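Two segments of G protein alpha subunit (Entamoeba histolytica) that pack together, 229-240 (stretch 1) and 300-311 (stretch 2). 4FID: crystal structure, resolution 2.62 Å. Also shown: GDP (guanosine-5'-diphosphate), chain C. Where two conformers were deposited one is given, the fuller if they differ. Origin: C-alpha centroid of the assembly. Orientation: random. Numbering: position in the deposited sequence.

Stretch 1, residues 229-240: AVKLIFLNKMDL
Stretch 2 300-311: EKVYTNPTNATD

Two neighbouring parallel strands, 230-236 and one that runs through Val-302 to Pro-306, carry this contact, their N-to-C directions 26° apart and their axes approaching to 4.4 Å. The register is one-to-one: Leu-232 faces Tyr-303 (CA to CA 4.7 Å), Ile-233 faces Thr-304 (CA to CA 4.8 Å) and Leu-235 faces Pro-306 (CA to CA 4.4 Å). Phi/psi values are extended, from -118/149 at Leu-232 and -124/127 at Ile-233 to -95/134 at Tyr-303; Asn-305 is stretched furthest in phi, at -159/137.

The backbone ladder follows the parallel rule, in which alternate residues of each strand bond across the gap. Tyr-303 N donates to Lys-231 O (3.0 Å), Ile-233 N to Tyr-303 O (2.8 Å), Asn-305 N to Ile-233 O (3.1 Å), Leu-235 N to Asn-305 O (3.0 Å) and Thr-307 N to Leu-235 O (2.8 Å). The residues between them bring CA hydrogens to the same acceptors, as where Leu-232 CA lies 3.2 Å from Tyr-303 O. Pro-306 has no amide hydrogen to give, yet it sits at a position where the ladder asks for none, and its CA approaches Leu-235 O to 3.2 Å. The ladder then runs into a helix start: Lys-237, at the N-cap with phi/psi 70/39, turns the chain, and Met-238 N (a selenomethionine) donates to Thr-307 O at 3.1 Å.

Apolar packing divides by sheet face. Ile-233 and Leu-235 share one face with Val-302, Thr-304 and Pro-306. Ile-233 (chi1 m, chi2 t) sets CG1 3.9 Å from Val-302 CG1 (chi1 t), and Pro-306 CB rests 4.5 Å from Leu-235 CB and 4.3 Å from Met-238 CB. The other face holds Leu-232, Phe-234, Tyr-303 and Thr-307. Tyr-303 (chi1 m, chi2 83°) places CB 4.0 Å from Leu-232 CD1 and CE1 3.9 Å from Val-230 CG1. Thr-307 CG2 makes an off-centre CH-pi contact, 4.2 Å from the Phe-234 ring centroid.

Charged and water-mediated contacts mark the opening end. Lys-231 NZ forms a long salt bridge with Glu-300 OE2, 3.8 Å, while donating to Ala-229 O at 2.9 Å; Glu-300 is poorly ordered. One water accepts from Lys-231 N (3.1 Å) and donates to Glu-300 OE1 (3.0 Å) and Lys-301 O (2.4 Å).

At the far end, polar side chains tie the stretches to GDP. Asn-236 (chi1 t, chi2 41°) accepts at OD1 from Thr-307 OG1 (2.6 Å, chi1 p) and Ala-309 N (3.1 Å), while its ND2 donates to GDP N7 (2.9 Å). One amide thus braces the following loop and reads the base. Asp-239 (chi1 p) receives GDP N1 at OD1 and GDP N2 at OD2, both 3.2 Å. Asn-308 (chi1 t) begins a type I turn to Asp-311, closed by Asp-311 N to Asn-308 O at 2.9 Å; its OD1 accepts from Thr-310 OG1, also 2.9 Å.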

# COMPACT_ATOMS: atom_id res chain seq x y z
N ALA A 229 2.61 15.70 -18.60
CA ALA A 229 2.52 15.42 -17.16
C ALA A 229 3.86 15.08 -16.53
O ALA A 229 4.62 14.28 -17.07
CB ALA A 229 1.48 14.34 -16.87
N VAL A 230 4.14 15.71 -15.39
CA VAL A 230 5.30 15.36 -14.56
C VAL A 230 5.16 13.93 -14.09
O VAL A 230 4.08 13.49 -13.69
CB VAL A 230 5.41 16.27 -13.31
CG1 VAL A 230 6.79 16.16 -12.70
CG2 VAL A 230 5.15 17.70 -13.68
N LYS A 231 6.26 13.19 -14.12
CA LYS A 231 6.24 11.80 -13.70
C LYS A 231 6.97 11.61 -12.38
O LYS A 231 8.18 11.86 -12.28
CB LYS A 231 6.87 10.93 -14.79
CG LYS A 231 6.42 11.26 -16.21
CD LYS A 231 4.93 11.00 -16.42
CE LYS A 231 4.64 10.87 -17.89
NZ LYS A 231 5.22 11.98 -18.68
N LEU A 232 6.24 11.14 -11.37
CA LEU A 232 6.80 10.87 -10.06
C LEU A 232 6.64 9.40 -9.77
O LEU A 232 5.67 8.78 -10.21
CB LEU A 232 6.03 11.65 -8.98
CG LEU A 232 6.49 13.08 -8.66
CD1 LEU A 232 6.56 13.91 -9.94
CD2 LEU A 232 5.59 13.74 -7.60
N ILE A 233 7.56 8.83 -9.00
CA ILE A 233 7.41 7.45 -8.57
C ILE A 233 7.48 7.41 -7.07
O ILE A 233 8.44 7.90 -6.49
CB ILE A 233 8.51 6.55 -9.12
CG1 ILE A 233 8.41 6.44 -10.63
CG2 ILE A 233 8.39 5.14 -8.54
CD1 ILE A 233 9.42 5.48 -11.19
N PHE A 234 6.48 6.80 -6.43
CA PHE A 234 6.55 6.57 -5.00
C PHE A 234 6.93 5.13 -4.80
O PHE A 234 6.19 4.21 -5.13
CB PHE A 234 5.22 6.86 -4.28
CG PHE A 234 4.87 8.32 -4.15
CD1 PHE A 234 5.72 9.31 -4.62
CD2 PHE A 234 3.66 8.71 -3.56
CE1 PHE A 234 5.38 10.67 -4.52
CE2 PHE A 234 3.31 10.05 -3.44
CZ PHE A 234 4.18 11.03 -3.93
N LEU A 235 8.12 4.92 -4.27
CA LEU A 235 8.57 3.59 -3.95
C LEU A 235 8.04 3.31 -2.56
O LEU A 235 8.62 3.71 -1.55
CB LEU A 235 10.10 3.54 -4.00
CG LEU A 235 10.59 4.00 -5.38
CD1 LEU A 235 12.03 4.54 -5.35
CD2 LEU A 235 10.45 2.87 -6.39
N ASN A 236 6.91 2.62 -2.52
CA ASN A 236 6.14 2.54 -1.29
C ASN A 236 6.47 1.31 -0.46
O ASN A 236 7.05 0.33 -0.97
CB ASN A 236 4.66 2.56 -1.62
CG ASN A 236 3.80 2.85 -0.42
OD1 ASN A 236 4.14 3.70 0.40
ND2 ASN A 236 2.67 2.14 -0.32
N LYS A 237 6.10 1.38 0.81
CA LYS A 237 6.33 0.30 1.76
C LYS A 237 7.80 0.14 2.09
O LYS A 237 8.29 -0.97 2.25
CB LYS A 237 5.74 -1.02 1.26
CG LYS A 237 4.23 -0.91 0.91
CD LYS A 237 3.62 -2.28 0.65
CE LYS A 237 2.11 -2.21 0.51
NZ LYS A 237 1.52 -3.54 0.20
N MSE A 238 8.49 1.28 2.21
CA MSE A 238 9.90 1.27 2.55
C MSE A 238 10.14 0.60 3.91
O MSE A 238 11.14 -0.11 4.11
CB MSE A 238 10.49 2.70 2.50
CG MSE A 238 11.96 2.80 2.92
SE MSE A 238 13.31 2.19 1.62
CE MSE A 238 14.92 2.80 2.54
N ASP A 239 9.21 0.78 4.84
CA ASP A 239 9.28 0.11 6.14
C ASP A 239 9.30 -1.42 6.00
O ASP A 239 10.20 -2.10 6.55
CB ASP A 239 8.14 0.57 7.09
CG ASP A 239 6.73 0.51 6.44
OD1 ASP A 239 6.59 0.75 5.21
OD2 ASP A 239 5.75 0.25 7.18
N LEU A 240 8.33 -1.95 5.25
CA LEU A 240 8.19 -3.39 5.03
C LEU A 240 9.39 -3.92 4.31
O LEU A 240 9.86 -5.02 4.59
CB LEU A 240 6.92 -3.69 4.23
CG LEU A 240 5.63 -3.39 4.99
CD1 LEU A 240 4.38 -3.76 4.18
CD2 LEU A 240 5.64 -4.12 6.35
N GLU A 300 13.53 13.83 -20.83
CA GLU A 300 12.48 13.57 -19.84
C GLU A 300 13.09 13.10 -18.52
O GLU A 300 14.06 12.31 -18.50
CB GLU A 300 11.46 12.55 -20.37
CG GLU A 300 10.30 12.30 -19.43
CD GLU A 300 9.28 13.43 -19.41
OE1 GLU A 300 9.36 14.30 -18.51
OE2 GLU A 300 8.39 13.44 -20.29
N LYS A 301 12.52 13.59 -17.42
CA LYS A 301 13.08 13.40 -16.10
C LYS A 301 12.03 12.84 -15.15
O LYS A 301 10.89 13.29 -15.15
CB LYS A 301 13.64 14.72 -15.57
CG LYS A 301 14.22 14.65 -14.16
CD LYS A 301 14.67 16.02 -13.64
CE LYS A 301 15.93 16.51 -14.35
NZ LYS A 301 16.34 17.87 -13.89
N VAL A 302 12.41 11.87 -14.33
CA VAL A 302 11.50 11.21 -13.40
C VAL A 302 11.91 11.50 -11.95
O VAL A 302 13.07 11.30 -11.56
CB VAL A 302 11.51 9.68 -13.63
CG1 VAL A 302 10.70 8.97 -12.59
CG2 VAL A 302 10.98 9.36 -15.00
N TYR A 303 10.97 11.98 -11.16
CA TYR A 303 11.25 12.29 -9.76
C TYR A 303 10.86 11.10 -8.87
O TYR A 303 9.79 10.52 -9.04
CB TYR A 303 10.53 13.56 -9.34
CG TYR A 303 10.92 14.76 -10.18
CD1 TYR A 303 10.32 15.00 -11.42
CD2 TYR A 303 11.89 15.66 -9.73
CE1 TYR A 303 10.68 16.10 -12.19
CE2 TYR A 303 12.24 16.77 -10.50
CZ TYR A 303 11.64 16.98 -11.73
OH TYR A 303 11.99 18.06 -12.50
N THR A 304 11.74 10.72 -7.95
CA THR A 304 11.51 9.54 -7.13
C THR A 304 11.57 9.87 -5.66
O THR A 304 12.29 10.78 -5.25
CB THR A 304 12.53 8.39 -7.42
OG1 THR A 304 13.85 8.82 -7.09
CG2 THR A 304 12.50 7.94 -8.87
N ASN A 305 10.82 9.11 -4.87
CA ASN A 305 10.94 9.20 -3.43
C ASN A 305 10.41 7.94 -2.80
O ASN A 305 9.37 7.43 -3.21
CB ASN A 305 10.20 10.41 -2.88
CG ASN A 305 10.94 11.07 -1.71
OD1 ASN A 305 10.86 10.62 -0.58
ND2 ASN A 305 11.64 12.16 -2.00
N PRO A 306 11.12 7.43 -1.80
CA PRO A 306 10.51 6.29 -1.12
C PRO A 306 9.44 6.80 -0.16
O PRO A 306 9.48 7.96 0.29
CB PRO A 306 11.69 5.65 -0.36
CG PRO A 306 12.88 6.62 -0.54
CD PRO A 306 12.34 7.89 -1.13
N THR A 307 8.46 5.95 0.12
CA THR A 307 7.38 6.33 1.01
C THR A 307 6.93 5.20 1.94
O THR A 307 7.14 3.98 1.68
CB THR A 307 6.16 6.84 0.22
OG1 THR A 307 5.50 5.74 -0.41
CG2 THR A 307 6.58 7.84 -0.84
N ASN A 308 6.32 5.63 3.04
CA ASN A 308 5.62 4.74 3.94
C ASN A 308 4.19 5.27 4.11
O ASN A 308 3.91 6.11 4.97
CB ASN A 308 6.39 4.58 5.26
CG ASN A 308 5.62 3.77 6.30
OD1 ASN A 308 4.57 3.17 6.00
ND2 ASN A 308 6.13 3.74 7.54
N ALA A 309 3.31 4.78 3.24
CA ALA A 309 1.92 5.24 3.14
C ALA A 309 1.07 5.14 4.43
O ALA A 309 0.06 5.82 4.57
CB ALA A 309 1.22 4.52 1.99
N THR A 310 1.46 4.28 5.37
CA THR A 310 0.71 4.16 6.61
C THR A 310 1.20 5.15 7.66
O THR A 310 0.77 5.11 8.80
CB THR A 310 0.81 2.74 7.19
OG1 THR A 310 2.18 2.43 7.44
CG2 THR A 310 0.23 1.74 6.22
N ASP A 311 2.09 6.05 7.25
CA ASP A 311 2.68 7.07 8.12
C ASP A 311 2.31 8.48 7.65
O ASP A 311 2.95 9.03 6.75
CB ASP A 311 4.20 6.89 8.14
CG ASP A 311 4.91 7.94 8.97
OD1 ASP A 311 4.30 8.98 9.29
OD2 ASP A 311 6.10 7.72 9.28
PB GDP C . -4.28 -0.54 -4.04
O1B GDP C . -5.75 -0.28 -3.78
O2B GDP C . -4.14 -1.72 -4.97
O3B GDP C . -3.71 0.70 -4.68
O3A GDP C . -3.47 -0.88 -2.67
PA GDP C . -4.03 -0.62 -1.16
O1A GDP C . -3.95 0.85 -0.79
O2A GDP C . -5.45 -1.12 -1.01
O5' GDP C . -3.05 -1.51 -0.23
C5' GDP C . -3.60 -2.53 0.62
C4' GDP C . -2.80 -2.72 1.91
O4' GDP C . -1.46 -2.22 1.82
C3' GDP C . -3.46 -2.03 3.11
O3' GDP C . -3.69 -2.99 4.16
C2' GDP C . -2.46 -0.96 3.54
O2' GDP C . -2.49 -0.75 4.97
C1' GDP C . -1.13 -1.51 3.02
N9 GDP C . -0.10 -0.45 2.79
C8 GDP C . -0.08 0.50 1.83
N7 GDP C . 1.03 1.28 1.95
C5 GDP C . 1.74 0.83 2.99
C6 GDP C . 3.01 1.19 3.68
O6 GDP C . 3.71 2.14 3.28
N1 GDP C . 3.39 0.47 4.74
C2 GDP C . 2.67 -0.58 5.19
N2 GDP C . 3.12 -1.26 6.26
N3 GDP C . 1.50 -0.97 4.62
C4 GDP C . 1.00 -0.32 3.54
O HOH W 1 8.78 14.38 -15.56